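Local coordinates for cytolethal distending toxin protein B (Haemophilus ducreyi, PDB 1SR4) that is the DNase I-like subunit of a bacterial genotoxin and probably damages the DNA of host cells as a nuclease, at residues B[4-9]-B[36-41]; B[8-13]-B[252-257]; B[100-105]-B[125-130]; B[133-138]-B[172-177]. One frame throughout, in Å; residues are numbered along the deposited sequence.

Contact 1: B[4-9]-B[36-41]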
loop_
_atom_site.group_PDB
_atom_site.type_symbol
_atom_site.label_atom_id
_atom_site.label_comp_id
_atom_site.label_asym_id
_atom_site.label_seq_id
_atom_site.Cartn_x
_atom_site.Cartn_y
_atom_site.Cartn_z
ATOM N N ASP B 4 1.935 -16.876 13.371
ATOM C CA ASP B 4 0.569 -16.512 13.749
ATOM C C ASP B 4 0.281 -15.090 13.275
ATOM O O ASP B 4 -0.874 -14.698 13.153
ATOM C CB ASP B 4 0.354 -16.513 15.263
ATOM C CG ASP B 4 0.600 -17.871 15.908
ATOM O OD1 ASP B 4 0.451 -18.902 15.225
ATOM O OD2 ASP B 4 0.928 -17.890 17.120
ATOM N N PHE B 5 1.337 -14.321 13.024
ATOM C CA PHE B 5 1.198 -12.918 12.621
ATOM C C PHE B 5 1.311 -12.636 11.133
ATOM O O PHE B 5 2.027 -13.326 10.410
ATOM C CB PHE B 5 2.281 -12.051 13.286
ATOM C CG PHE B 5 2.200 -11.978 14.773
ATOM C CD1 PHE B 5 1.675 -10.851 15.399
ATOM C CD2 PHE B 5 2.694 -13.010 15.564
ATOM C CE1 PHE B 5 1.649 -10.753 16.796
ATOM C CE2 PHE B 5 2.669 -12.917 16.957
ATOM C CZ PHE B 5 2.150 -11.794 17.569
ATOM N N LYS B 6 0.606 -11.592 10.694
ATOM C CA LYS B 6 0.708 -11.107 9.329
ATOM C C LYS B 6 1.640 -9.918 9.526
ATOM O O LYS B 6 1.280 -8.918 10.159
ATOM C CB LYS B 6 -0.650 -10.635 8.797
ATOM C CG LYS B 6 -1.630 -11.769 8.506
ATOM C CD LYS B 6 -2.859 -11.251 7.762
ATOM C CE LYS B 6 -3.647 -12.388 7.130
ATOM N NZ LYS B 6 -4.151 -13.349 8.158
ATOM N N VAL B 7 2.853 -10.044 9.009
ATOM C CA VAL B 7 3.866 -9.005 9.152
ATOM C C VAL B 7 4.114 -8.380 7.790
ATOM O O VAL B 7 4.045 -9.073 6.786
ATOM C CB VAL B 7 5.185 -9.611 9.678
ATOM C CG1 VAL B 7 6.273 -8.507 9.802
ATOM C CG2 VAL B 7 4.935 -10.292 11.036
ATOM N N ALA B 8 4.366 -7.072 7.754
ATOM C CA ALA B 8 4.629 -6.393 6.483
ATOM C C ALA B 8 5.651 -5.303 6.694
ATOM O O ALA B 8 5.946 -4.908 7.824
ATOM C CB ALA B 8 3.332 -5.778 5.897
ATOM N N THR B 9 6.172 -4.804 5.590
ATOM C CA THR B 9 7.156 -3.738 5.642
ATOM C C THR B 9 6.948 -2.858 4.419
ATOM O O THR B 9 6.506 -3.333 3.368
ATOM C CB THR B 9 8.604 -4.310 5.593
ATOM O OG1 THR B 9 9.558 -3.248 5.734
ATOM C CG2 THR B 9 8.856 -5.013 4.240
ATOM N N GLY B 36 -5.207 -7.504 6.513
ATOM C CA GLY B 36 -4.334 -6.404 6.904
ATOM C C GLY B 36 -3.236 -6.880 7.833
ATOM O O GLY B 36 -3.411 -7.861 8.559
ATOM N N ALA B 37 -2.102 -6.187 7.844
ATOM C CA ALA B 37 -1.009 -6.619 8.708
ATOM C C ALA B 37 -1.275 -6.381 10.177
ATOM O O ALA B 37 -1.881 -5.381 10.559
ATOM C CB ALA B 37 0.304 -5.913 8.311
ATOM N N ASP B 38 -0.809 -7.312 10.998
ATOM C CA ASP B 38 -0.897 -7.193 12.452
ATOM C C ASP B 38 0.257 -6.300 12.918
ATOM O O ASP B 38 0.171 -5.613 13.948
ATOM C CB ASP B 38 -0.715 -8.561 13.101
ATOM C CG ASP B 38 -1.818 -9.511 12.745
ATOM O OD1 ASP B 38 -2.970 -9.210 13.101
ATOM O OD2 ASP B 38 -1.539 -10.541 12.110
ATOM N N ILE B 39 1.339 -6.350 12.147
ATOM C CA ILE B 39 2.547 -5.596 12.434
ATOM C C ILE B 39 3.113 -5.112 11.117
ATOM O O ILE B 39 3.332 -5.901 10.208
ATOM C CB ILE B 39 3.612 -6.487 13.133
ATOM C CG1 ILE B 39 3.070 -6.973 14.486
ATOM C CG2 ILE B 39 4.912 -5.697 13.313
ATOM C CD1 ILE B 39 3.870 -8.066 15.118
ATOM N N LEU B 40 3.347 -3.810 11.023
ATOM C CA LEU B 40 3.899 -3.217 9.821
ATOM C C LEU B 40 5.157 -2.414 10.146
ATOM O O LEU B 40 5.109 -1.513 10.979
ATOM C CB LEU B 40 2.872 -2.271 9.204
ATOM C CG LEU B 40 3.385 -1.335 8.104
ATOM C CD1 LEU B 40 3.744 -2.144 6.856
ATOM C CD2 LEU B 40 2.295 -0.290 7.787
ATOM N N MET B 41 6.277 -2.731 9.507
ATOM C CA MET B 41 7.492 -1.951 9.744
ATOM C C MET B 41 7.576 -0.866 8.676
ATOM O O MET B 41 7.274 -1.110 7.499
ATOM C CB MET B 41 8.774 -2.811 9.703
ATOM C CG MET B 41 8.639 -4.278 9.306
ATOM S SD MET B 41 7.849 -5.385 10.502
ATOM C CE MET B 41 8.393 -4.539 12.057
HETATM O O HOH W 1 -3.092 -12.673 12.296
#

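Contact 2: B[8-13]-B[252-257]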
loop_
_atom_site.group_PDB
_atom_site.type_symbol
_atom_site.label_atom_id
_atom_site.label_comp_id
_atom_site.label_asym_id
_atom_site.label_seq_id
_atom_site.Cartn_x
_atom_site.Cartn_y
_atom_site.Cartn_z
ATOM N N ALA B 8 4.366 -7.072 7.754
ATOM C CA ALA B 8 4.629 -6.393 6.483
ATOM C C ALA B 8 5.651 -5.303 6.694
ATOM O O ALA B 8 5.946 -4.908 7.824
ATOM C CB ALA B 8 3.332 -5.778 5.897
ATOM N N THR B 9 6.172 -4.804 5.590
ATOM C CA THR B 9 7.156 -3.738 5.642
ATOM C C THR B 9 6.948 -2.858 4.419
ATOM O O THR B 9 6.506 -3.333 3.368
ATOM C CB THR B 9 8.604 -4.310 5.593
ATOM O OG1 THR B 9 9.558 -3.248 5.734
ATOM C CG2 THR B 9 8.856 -5.013 4.240
ATOM N N TRP B 10 7.248 -1.572 4.572
ATOM C CA TRP B 10 7.157 -0.622 3.481
ATOM C C TRP B 10 8.082 0.550 3.776
ATOM O O TRP B 10 8.085 1.073 4.885
ATOM C CB TRP B 10 5.729 -0.093 3.288
ATOM C CG TRP B 10 5.607 0.775 2.055
ATOM C CD1 TRP B 10 6.113 0.500 0.806
ATOM C CD2 TRP B 10 4.959 2.063 1.950
ATOM N NE1 TRP B 10 5.818 1.536 -0.061
ATOM C CE2 TRP B 10 5.119 2.505 0.614
ATOM C CE3 TRP B 10 4.261 2.878 2.851
ATOM C CZ2 TRP B 10 4.607 3.737 0.160
ATOM C CZ3 TRP B 10 3.745 4.104 2.396
ATOM C CH2 TRP B 10 3.925 4.517 1.063
ATOM N N ASN B 11 8.892 0.931 2.788
ATOM C CA ASN B 11 9.763 2.080 2.944
ATOM C C ASN B 11 8.899 3.185 2.341
ATOM O O ASN B 11 8.651 3.212 1.137
ATOM C CB ASN B 11 11.068 1.935 2.141
ATOM C CG ASN B 11 11.987 3.128 2.334
ATOM O OD1 ASN B 11 11.519 4.254 2.546
ATOM N ND2 ASN B 11 13.283 2.902 2.255
ATOM N N LEU B 12 8.428 4.072 3.201
ATOM C CA LEU B 12 7.551 5.167 2.829
ATOM C C LEU B 12 8.218 6.317 2.069
ATOM O O LEU B 12 7.535 7.067 1.372
ATOM C CB LEU B 12 6.869 5.681 4.114
ATOM C CG LEU B 12 5.742 6.727 4.098
ATOM C CD1 LEU B 12 4.708 6.370 5.184
ATOM C CD2 LEU B 12 6.325 8.151 4.345
ATOM N N GLN B 13 9.540 6.449 2.195
ATOM C CA GLN B 13 10.292 7.530 1.535
ATOM C C GLN B 13 9.642 8.876 1.816
ATOM O O GLN B 13 9.351 9.648 0.901
ATOM C CB GLN B 13 10.379 7.305 0.013
ATOM C CG GLN B 13 11.187 6.050 -0.375
ATOM C CD GLN B 13 11.539 6.003 -1.849
ATOM O OE1 GLN B 13 10.687 6.193 -2.713
ATOM N NE2 GLN B 13 12.805 5.744 -2.145
ATOM N N HIS B 252 9.204 2.018 -3.396
ATOM C CA HIS B 252 9.278 0.677 -2.824
ATOM C C HIS B 252 7.879 0.076 -2.764
ATOM O O HIS B 252 6.886 0.781 -2.535
ATOM C CB HIS B 252 9.843 0.711 -1.402
ATOM C CG HIS B 252 11.303 1.042 -1.327
ATOM N ND1 HIS B 252 12.279 0.077 -1.198
ATOM C CD2 HIS B 252 11.949 2.231 -1.372
ATOM C CE1 HIS B 252 13.467 0.658 -1.164
ATOM N NE2 HIS B 252 13.295 1.965 -1.269
ATOM N N PHE B 253 7.808 -1.232 -2.957
ATOM C CA PHE B 253 6.534 -1.938 -2.901
ATOM C C PHE B 253 6.447 -2.595 -1.521
ATOM O O PHE B 253 7.436 -3.128 -1.017
ATOM C CB PHE B 253 6.491 -2.995 -4.010
ATOM C CG PHE B 253 6.424 -2.403 -5.396
ATOM C CD1 PHE B 253 5.195 -2.134 -5.988
ATOM C CD2 PHE B 253 7.581 -2.056 -6.072
ATOM C CE1 PHE B 253 5.119 -1.524 -7.233
ATOM C CE2 PHE B 253 7.523 -1.445 -7.316
ATOM C CZ PHE B 253 6.279 -1.178 -7.899
ATOM N N PRO B 254 5.271 -2.548 -0.882
ATOM C CA PRO B 254 5.162 -3.172 0.437
ATOM C C PRO B 254 5.322 -4.684 0.275
ATOM O O PRO B 254 4.962 -5.250 -0.758
ATOM C CB PRO B 254 3.764 -2.752 0.908
ATOM C CG PRO B 254 3.001 -2.619 -0.363
ATOM C CD PRO B 254 3.991 -1.961 -1.310
ATOM N N VAL B 255 5.879 -5.327 1.291
ATOM C CA VAL B 255 6.111 -6.768 1.263
ATOM C C VAL B 255 5.487 -7.389 2.511
ATOM O O VAL B 255 5.641 -6.845 3.600
ATOM C CB VAL B 255 7.622 -7.054 1.270
ATOM C CG1 VAL B 255 7.875 -8.577 1.283
ATOM C CG2 VAL B 255 8.267 -6.402 0.037
ATOM N N SER B 256 4.781 -8.507 2.359
ATOM C CA SER B 256 4.160 -9.146 3.512
ATOM C C SER B 256 4.784 -10.515 3.766
ATOM O O SER B 256 5.393 -11.107 2.872
ATOM C CB SER B 256 2.652 -9.287 3.282
ATOM O OG SER B 256 2.446 -10.095 2.140
ATOM N N PHE B 257 4.639 -11.001 4.996
ATOM C CA PHE B 257 5.192 -12.284 5.412
ATOM C C PHE B 257 4.023 -12.942 6.140
ATOM O O PHE B 257 3.633 -12.507 7.216
ATOM C CB PHE B 257 6.392 -12.038 6.343
ATOM C CG PHE B 257 7.426 -11.117 5.742
ATOM C CD1 PHE B 257 8.423 -11.609 4.903
ATOM C CD2 PHE B 257 7.321 -9.739 5.918
ATOM C CE1 PHE B 257 9.296 -10.739 4.239
ATOM C CE2 PHE B 257 8.192 -8.857 5.258
ATOM C CZ PHE B 257 9.173 -9.348 4.422
HETATM O O HOH W 2 9.095 -1.537 0.973
#

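Contact 3: B[100-105]-B[125-130]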
loop_
_atom_site.group_PDB
_atom_site.type_symbol
_atom_site.label_atom_id
_atom_site.label_comp_id
_atom_site.label_asym_id
_atom_site.label_seq_id
_atom_site.Cartn_x
_atom_site.Cartn_y
_atom_site.Cartn_z
ATOM N N ILE B 100 7.074 1.292 13.825
ATOM C CA ILE B 100 6.466 -0.019 13.796
ATOM C C ILE B 100 5.028 0.199 14.223
ATOM O O ILE B 100 4.776 0.768 15.286
ATOM C CB ILE B 100 7.094 -1.032 14.778
ATOM C CG1 ILE B 100 8.537 -1.338 14.393
ATOM C CG2 ILE B 100 6.296 -2.364 14.710
ATOM C CD1 ILE B 100 9.252 -2.243 15.399
ATOM N N VAL B 101 4.091 -0.226 13.379
ATOM C CA VAL B 101 2.666 -0.112 13.697
ATOM C C VAL B 101 2.233 -1.512 14.108
ATOM O O VAL B 101 2.504 -2.475 13.400
ATOM C CB VAL B 101 1.810 0.304 12.475
ATOM C CG1 VAL B 101 0.329 0.439 12.905
ATOM C CG2 VAL B 101 2.330 1.612 11.883
ATOM N N SER B 102 1.547 -1.612 15.240
ATOM C CA SER B 102 1.098 -2.893 15.747
ATOM C C SER B 102 -0.322 -2.805 16.302
ATOM O O SER B 102 -0.690 -1.818 16.954
ATOM C CB SER B 102 2.051 -3.342 16.863
ATOM O OG SER B 102 1.712 -4.629 17.339
ATOM N N ARG B 103 -1.116 -3.840 16.058
ATOM C CA ARG B 103 -2.480 -3.886 16.585
ATOM C C ARG B 103 -2.379 -4.076 18.097
ATOM O O ARG B 103 -3.138 -3.486 18.860
ATOM C CB ARG B 103 -3.268 -5.079 16.027
ATOM C CG ARG B 103 -3.184 -5.313 14.540
ATOM C CD ARG B 103 -3.976 -4.314 13.716
ATOM N NE ARG B 103 -5.151 -3.786 14.398
ATOM C CZ ARG B 103 -6.088 -3.057 13.796
ATOM N NH1 ARG B 103 -5.994 -2.793 12.501
ATOM N NH2 ARG B 103 -7.089 -2.540 14.501
ATOM N N ARG B 104 -1.431 -4.908 18.519
ATOM C CA ARG B 104 -1.250 -5.202 19.926
ATOM C C ARG B 104 -0.141 -4.384 20.582
ATOM O O ARG B 104 0.865 -4.067 19.960
ATOM C CB ARG B 104 -0.987 -6.698 20.091
ATOM C CG ARG B 104 -2.195 -7.545 19.736
ATOM C CD ARG B 104 -1.854 -9.021 19.577
ATOM N NE ARG B 104 -1.457 -9.635 20.836
ATOM C CZ ARG B 104 -1.092 -10.905 20.960
ATOM N NH1 ARG B 104 -1.078 -11.701 19.893
ATOM N NH2 ARG B 104 -0.731 -11.373 22.149
ATOM N N GLN B 105 -0.333 -4.037 21.847
ATOM C CA GLN B 105 0.675 -3.257 22.550
ATOM C C GLN B 105 1.972 -4.044 22.748
ATOM O O GLN B 105 1.934 -5.246 22.989
ATOM C CB GLN B 105 0.132 -2.825 23.899
ATOM C CG GLN B 105 1.060 -1.896 24.619
ATOM C CD GLN B 105 0.371 -1.203 25.751
ATOM O OE1 GLN B 105 -0.331 -1.838 26.545
ATOM N NE2 GLN B 105 0.557 0.109 25.840
ATOM N N VAL B 125 15.221 -1.398 15.353
ATOM C CA VAL B 125 14.300 -1.002 16.419
ATOM C C VAL B 125 13.216 -2.070 16.425
ATOM O O VAL B 125 12.688 -2.429 15.371
ATOM C CB VAL B 125 13.692 0.392 16.127
ATOM C CG1 VAL B 125 12.684 0.784 17.217
ATOM C CG2 VAL B 125 14.812 1.429 16.056
ATOM N N GLY B 126 12.888 -2.600 17.598
ATOM C CA GLY B 126 11.889 -3.655 17.629
ATOM C C GLY B 126 11.012 -3.740 18.856
ATOM O O GLY B 126 11.260 -3.096 19.883
ATOM N N ILE B 127 9.966 -4.547 18.741
ATOM C CA ILE B 127 9.044 -4.741 19.840
ATOM C C ILE B 127 8.774 -6.221 20.055
ATOM O O ILE B 127 8.742 -7.034 19.113
ATOM C CB ILE B 127 7.687 -4.037 19.598
ATOM C CG1 ILE B 127 7.048 -4.581 18.311
ATOM C CG2 ILE B 127 7.883 -2.524 19.551
ATOM C CD1 ILE B 127 5.640 -4.064 18.035
ATOM N N ARG B 128 8.607 -6.568 21.322
ATOM C CA ARG B 128 8.304 -7.927 21.686
ATOM C C ARG B 128 6.829 -8.010 22.060
ATOM O O ARG B 128 6.297 -7.131 22.742
ATOM C CB ARG B 128 9.156 -8.356 22.885
ATOM C CG ARG B 128 8.745 -9.705 23.453
ATOM C CD ARG B 128 9.731 -10.207 24.505
ATOM N NE ARG B 128 9.709 -9.489 25.787
ATOM C CZ ARG B 128 8.728 -9.554 26.688
ATOM N NH1 ARG B 128 7.646 -10.298 26.472
ATOM N NH2 ARG B 128 8.848 -8.904 27.840
ATOM N N ILE B 129 6.168 -9.052 21.580
ATOM C CA ILE B 129 4.779 -9.317 21.927
ATOM C C ILE B 129 4.884 -10.753 22.416
ATOM O O ILE B 129 5.077 -11.676 21.615
ATOM C CB ILE B 129 3.813 -9.308 20.715
ATOM C CG1 ILE B 129 3.808 -7.943 20.017
ATOM C CG2 ILE B 129 2.394 -9.632 21.198
ATOM C CD1 ILE B 129 3.424 -6.812 20.923
ATOM N N GLY B 130 4.781 -10.946 23.728
ATOM C CA GLY B 130 4.894 -12.292 24.261
ATOM C C GLY B 130 6.280 -12.852 23.980
ATOM O O GLY B 130 7.284 -12.252 24.360
#

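Contact 4: B[133-138]-B[172-177]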
loop_
_atom_site.group_PDB
_atom_site.type_symbol
_atom_site.label_atom_id
_atom_site.label_comp_id
_atom_site.label_asym_id
_atom_site.label_seq_id
_atom_site.Cartn_x
_atom_site.Cartn_y
_atom_site.Cartn_z
ATOM N N VAL B 133 9.622 -11.375 18.832
ATOM C CA VAL B 133 10.197 -10.040 18.737
ATOM C C VAL B 133 10.287 -9.640 17.274
ATOM O O VAL B 133 10.757 -10.418 16.442
ATOM C CB VAL B 133 11.597 -10.010 19.378
ATOM C CG1 VAL B 133 12.076 -8.560 19.537
ATOM C CG2 VAL B 133 11.545 -10.709 20.741
ATOM N N PHE B 134 9.840 -8.420 16.978
ATOM C CA PHE B 134 9.804 -7.908 15.610
ATOM C C PHE B 134 10.607 -6.627 15.435
ATOM O O PHE B 134 10.343 -5.637 16.099
ATOM C CB PHE B 134 8.341 -7.652 15.234
ATOM C CG PHE B 134 7.444 -8.855 15.403
ATOM C CD1 PHE B 134 7.280 -9.773 14.363
ATOM C CD2 PHE B 134 6.749 -9.058 16.593
ATOM C CE1 PHE B 134 6.431 -10.878 14.503
ATOM C CE2 PHE B 134 5.892 -10.153 16.755
ATOM C CZ PHE B 134 5.730 -11.069 15.708
ATOM N N PHE B 135 11.574 -6.640 14.522
ATOM C CA PHE B 135 12.412 -5.464 14.264
ATOM C C PHE B 135 12.195 -4.848 12.878
ATOM O O PHE B 135 11.886 -5.546 11.913
ATOM C CB PHE B 135 13.902 -5.838 14.337
ATOM C CG PHE B 135 14.388 -6.220 15.706
ATOM C CD1 PHE B 135 14.960 -5.264 16.544
ATOM C CD2 PHE B 135 14.310 -7.541 16.145
ATOM C CE1 PHE B 135 15.448 -5.619 17.801
ATOM C CE2 PHE B 135 14.792 -7.917 17.393
ATOM C CZ PHE B 135 15.364 -6.957 18.228
ATOM N N THR B 136 12.394 -3.538 12.799
ATOM C CA THR B 136 12.335 -2.811 11.543
ATOM C C THR B 136 13.784 -2.329 11.320
ATOM O O THR B 136 14.423 -1.829 12.241
ATOM C CB THR B 136 11.367 -1.567 11.602
ATOM O OG1 THR B 136 11.402 -0.878 10.345
ATOM C CG2 THR B 136 11.783 -0.580 12.689
ATOM N N VAL B 137 14.310 -2.514 10.114
ATOM C CA VAL B 137 15.660 -2.068 9.795
ATOM C C VAL B 137 15.707 -1.308 8.490
ATOM O O VAL B 137 14.852 -1.468 7.609
ATOM C CB VAL B 137 16.670 -3.232 9.633
ATOM C CG1 VAL B 137 16.836 -3.959 10.940
ATOM C CG2 VAL B 137 16.200 -4.174 8.501
ATOM N N HIS B 138 16.725 -0.469 8.382
ATOM C CA HIS B 138 16.967 0.295 7.182
ATOM C C HIS B 138 18.485 0.351 7.068
ATOM O O HIS B 138 19.124 1.248 7.619
ATOM C CB HIS B 138 16.379 1.707 7.289
ATOM C CG HIS B 138 16.542 2.511 6.035
ATOM N ND1 HIS B 138 16.045 3.787 5.891
ATOM C CD2 HIS B 138 17.155 2.214 4.865
ATOM C CE1 HIS B 138 16.341 4.241 4.687
ATOM N NE2 HIS B 138 17.013 3.304 4.041
ATOM N N TRP B 172 12.471 -14.303 16.776
ATOM C CA TRP B 172 12.625 -12.918 16.342
ATOM C C TRP B 172 12.661 -12.828 14.818
ATOM O O TRP B 172 13.103 -13.756 14.144
ATOM C CB TRP B 172 13.875 -12.257 16.942
ATOM C CG TRP B 172 15.169 -13.020 16.829
ATOM C CD1 TRP B 172 15.700 -13.869 17.757
ATOM C CD2 TRP B 172 16.128 -12.942 15.765
ATOM N NE1 TRP B 172 16.932 -14.314 17.343
ATOM C CE2 TRP B 172 17.219 -13.761 16.124
ATOM C CE3 TRP B 172 16.169 -12.258 14.541
ATOM C CZ2 TRP B 172 18.344 -13.915 15.310
ATOM C CZ3 TRP B 172 17.294 -12.412 13.724
ATOM C CH2 TRP B 172 18.364 -13.235 14.118
ATOM N N MET B 173 12.185 -11.697 14.302
ATOM C CA MET B 173 12.084 -11.433 12.871
ATOM C C MET B 173 12.594 -10.011 12.589
ATOM O O MET B 173 12.107 -9.054 13.180
ATOM C CB MET B 173 10.613 -11.522 12.492
ATOM C CG MET B 173 10.322 -11.985 11.117
ATOM S SD MET B 173 8.531 -12.059 10.902
ATOM C CE MET B 173 8.469 -11.924 9.190
ATOM N N VAL B 174 13.555 -9.884 11.680
ATOM C CA VAL B 174 14.137 -8.594 11.319
ATOM C C VAL B 174 13.605 -8.282 9.918
ATOM O O VAL B 174 13.916 -8.986 8.964
ATOM C CB VAL B 174 15.676 -8.691 11.315
ATOM C CG1 VAL B 174 16.284 -7.350 10.951
ATOM C CG2 VAL B 174 16.151 -9.147 12.688
ATOM N N VAL B 175 12.800 -7.228 9.811
ATOM C CA VAL B 175 12.143 -6.864 8.551
ATOM C C VAL B 175 12.404 -5.434 8.098
ATOM O O VAL B 175 12.273 -4.494 8.875
ATOM C CB VAL B 175 10.617 -7.020 8.698
ATOM C CG1 VAL B 175 9.929 -6.854 7.349
ATOM C CG2 VAL B 175 10.303 -8.379 9.336
ATOM N N GLY B 176 12.731 -5.258 6.827
ATOM C CA GLY B 176 12.961 -3.908 6.370
ATOM C C GLY B 176 13.709 -3.796 5.068
ATOM O O GLY B 176 13.721 -4.716 4.258
ATOM N N ASP B 177 14.334 -2.642 4.887
ATOM C CA ASP B 177 15.090 -2.320 3.683
ATOM C C ASP B 177 16.552 -2.673 3.937
ATOM O O ASP B 177 17.281 -1.907 4.599
ATOM C CB ASP B 177 14.917 -0.829 3.408
ATOM C CG ASP B 177 15.593 -0.363 2.129
ATOM O OD1 ASP B 177 16.444 -1.094 1.561
ATOM O OD2 ASP B 177 15.259 0.770 1.706
#

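Contact 1: B[4-9]-B[36-41]
K6 and D38 meet just before strands 7-11 and 39-43 pair. With CG anti to its carbonyl carbon (chi1 -65°), D38 brings OD2 to the N-H of K6. The bond is 2.8 Å from K6 N to D38 OD2, on the anti lone pair, with an N-H...O angle of 161°. A water also donates to OD2 and to the carbonyl O of D4. In return K6 O accepts two backbone bonds, from D38 N and I39 N. The K6 chain runs on past the contact, its CD 3.5 Å from G36 O. I39 and M41 reach the side that carries V7 and T9. I39 CD1 lies 3.6 Å from F5 CD1. M41, bent at chi2 and chi3, folds CG and SD over A8 O, with CG 3.1 Å from that oxygen. Its CG also rests against T9 CB, and its SD lies 3.6 Å from V7 CG1. On the reverse side A8 CB touches both A37 CB and L40 CD1. F134 and V175 of the second sheet pack against the V7 side. Strands 7-11 and 39-43 with helix 20-31 between them form a beta-alpha-beta unit; the strands are neighbours in one sheet of the DNase I-like fold.

Contact 2: B[8-13]-B[252-257]
N11 packs on the ring of H252. Its CB is over one face, 3.8 Å from the ring centroid and 20° off the normal, a CH-pi contact. CG stands anti to the backbone N (chi1 -179°), and the amide runs on past the CD2-NE2 rim, its plane only 15° from that of the ring. CG comes to 3.8 Å from H252 CD2. At the tip, ND2 is 3.6 Å from H252 NE2, but its hydrogen bonds go to D177 and E44. OD1 turns back and accepts from Q13 N at 3.0 Å, closing an Asx turn. N11 ends strand 7-11, and H252 lies just before strand 255-259, which runs antiparallel to it in one sheet of the DNase I-like fold. Further back along the strands, T9 and V255 form a hydrogen-bonded pair, N to O in both directions. Q13 meets the H252 ring at its edge, with the amide nearly perpendicular to it. ND1 of H252 is held by D216. The H252 carbonyl O has its own partner in W10 NE1, at 2.8 Å. It lies in the indole plane, although the N-H approaches from above the carbonyl plane. A water bridges N11 N and F253 O.

Contact 3: B[100-105]-B[125-130]
I100 and I127 slide past each other in opposite directions, with I100 CG2 3.8 Å from I127 CD1. I127 CD1 also touches S102 CB, again at 3.8 Å. I127 CG1 lies between its backbone N and carbonyl carbon (chi1 59°), and this sends CD1 toward strand 98-102. I100 extends its own CD1 to the backbone of the other segment, 3.4 Å from V125 O and near G126 CA. At the far end, I129 uses two branches. Its CG2 lies over one face of the R104 guanidinium, 3.7 Å from CZ and offset toward the rim. Its CD1 comes to 3.0 Å from Q105 O.

No hydrogen bond crosses between the two segments. The strand axes stay 8.8 Å apart, because the strands belong to different sheets. This is face-to-face packing of side chains between the two layers of the DNase I-like beta sandwich.

S102 OG donates to R104 O at 2.8 Å, in the carbonyl plane and on a lone pair, which ties the turn that carries R104. R104 also packs on F5. On the other segment, R128 NH1 binds G130 O, and R128 NE forms a salt bridge with E108. Beside I100, I39 and M41 of the adjacent strand pack on it, and T136 lies across from it in the other sheet.

Contact 4: B[133-138]-B[172-177]
F135 turns a ring edge to strand 171-175: M173 O lies in the ring plane, and W172 CB is also near that plane. V174 CG2 approaches the same ring obliquely, 4.2 Å from CD2. F134 is on the other side of the sheet. M173 SD stands at the edge of its ring, 5.5 Å from the centroid, a Met-aromatic contact. The edge-to-face partner of F134 is F5. The W172 ring meets the rings of H221 and F158, and its NE1 bonds to N159. The H138 ring and the D177 carboxylate lie side by side with planes 13° apart, and NE2 is 3.9 Å from OD2. That oxygen is hydrogen-bonded to N11.

Five backbone bonds join the parallel strands. F135 N to M173 O is nearly straight at 175°. V137 N reaches V175 O from above the carbonyl plane, at 3.1 Å. With CG1 anti to its carbonyl carbon (chi1 -64°), V137 presses it tightly on V174 CG1, 3.4 Å away. At G176 the chain turns a corner, and a CB there would clash with V137 O.

H138 and D177 lie near N11 and H252. Such a group of polar residues is consistent with the active-site region of DNase I-like nucleases.

Contacts 1 and 2 share A8 and T9 and lie on opposite sides of strand 7-11 in one sheet, the first parallel and the second antiparallel. Contact 4 pairs strands in the other sheet. Contact 3 spans the two sheets, with side-chain packing in place of backbone bonds. Contact 4 is wholly buried, its centre about 4 Å from the centre of the chain, and contact 2 is also buried. Contact 1 is partly buried; contact 3 is buried but for R104 and Q105. Contacts 1 and 4 join through the apolar core, where M41 and T9 pack on V175. Contacts 2 and 4 meet through N11 and D177, and through T9 and F257 on V175.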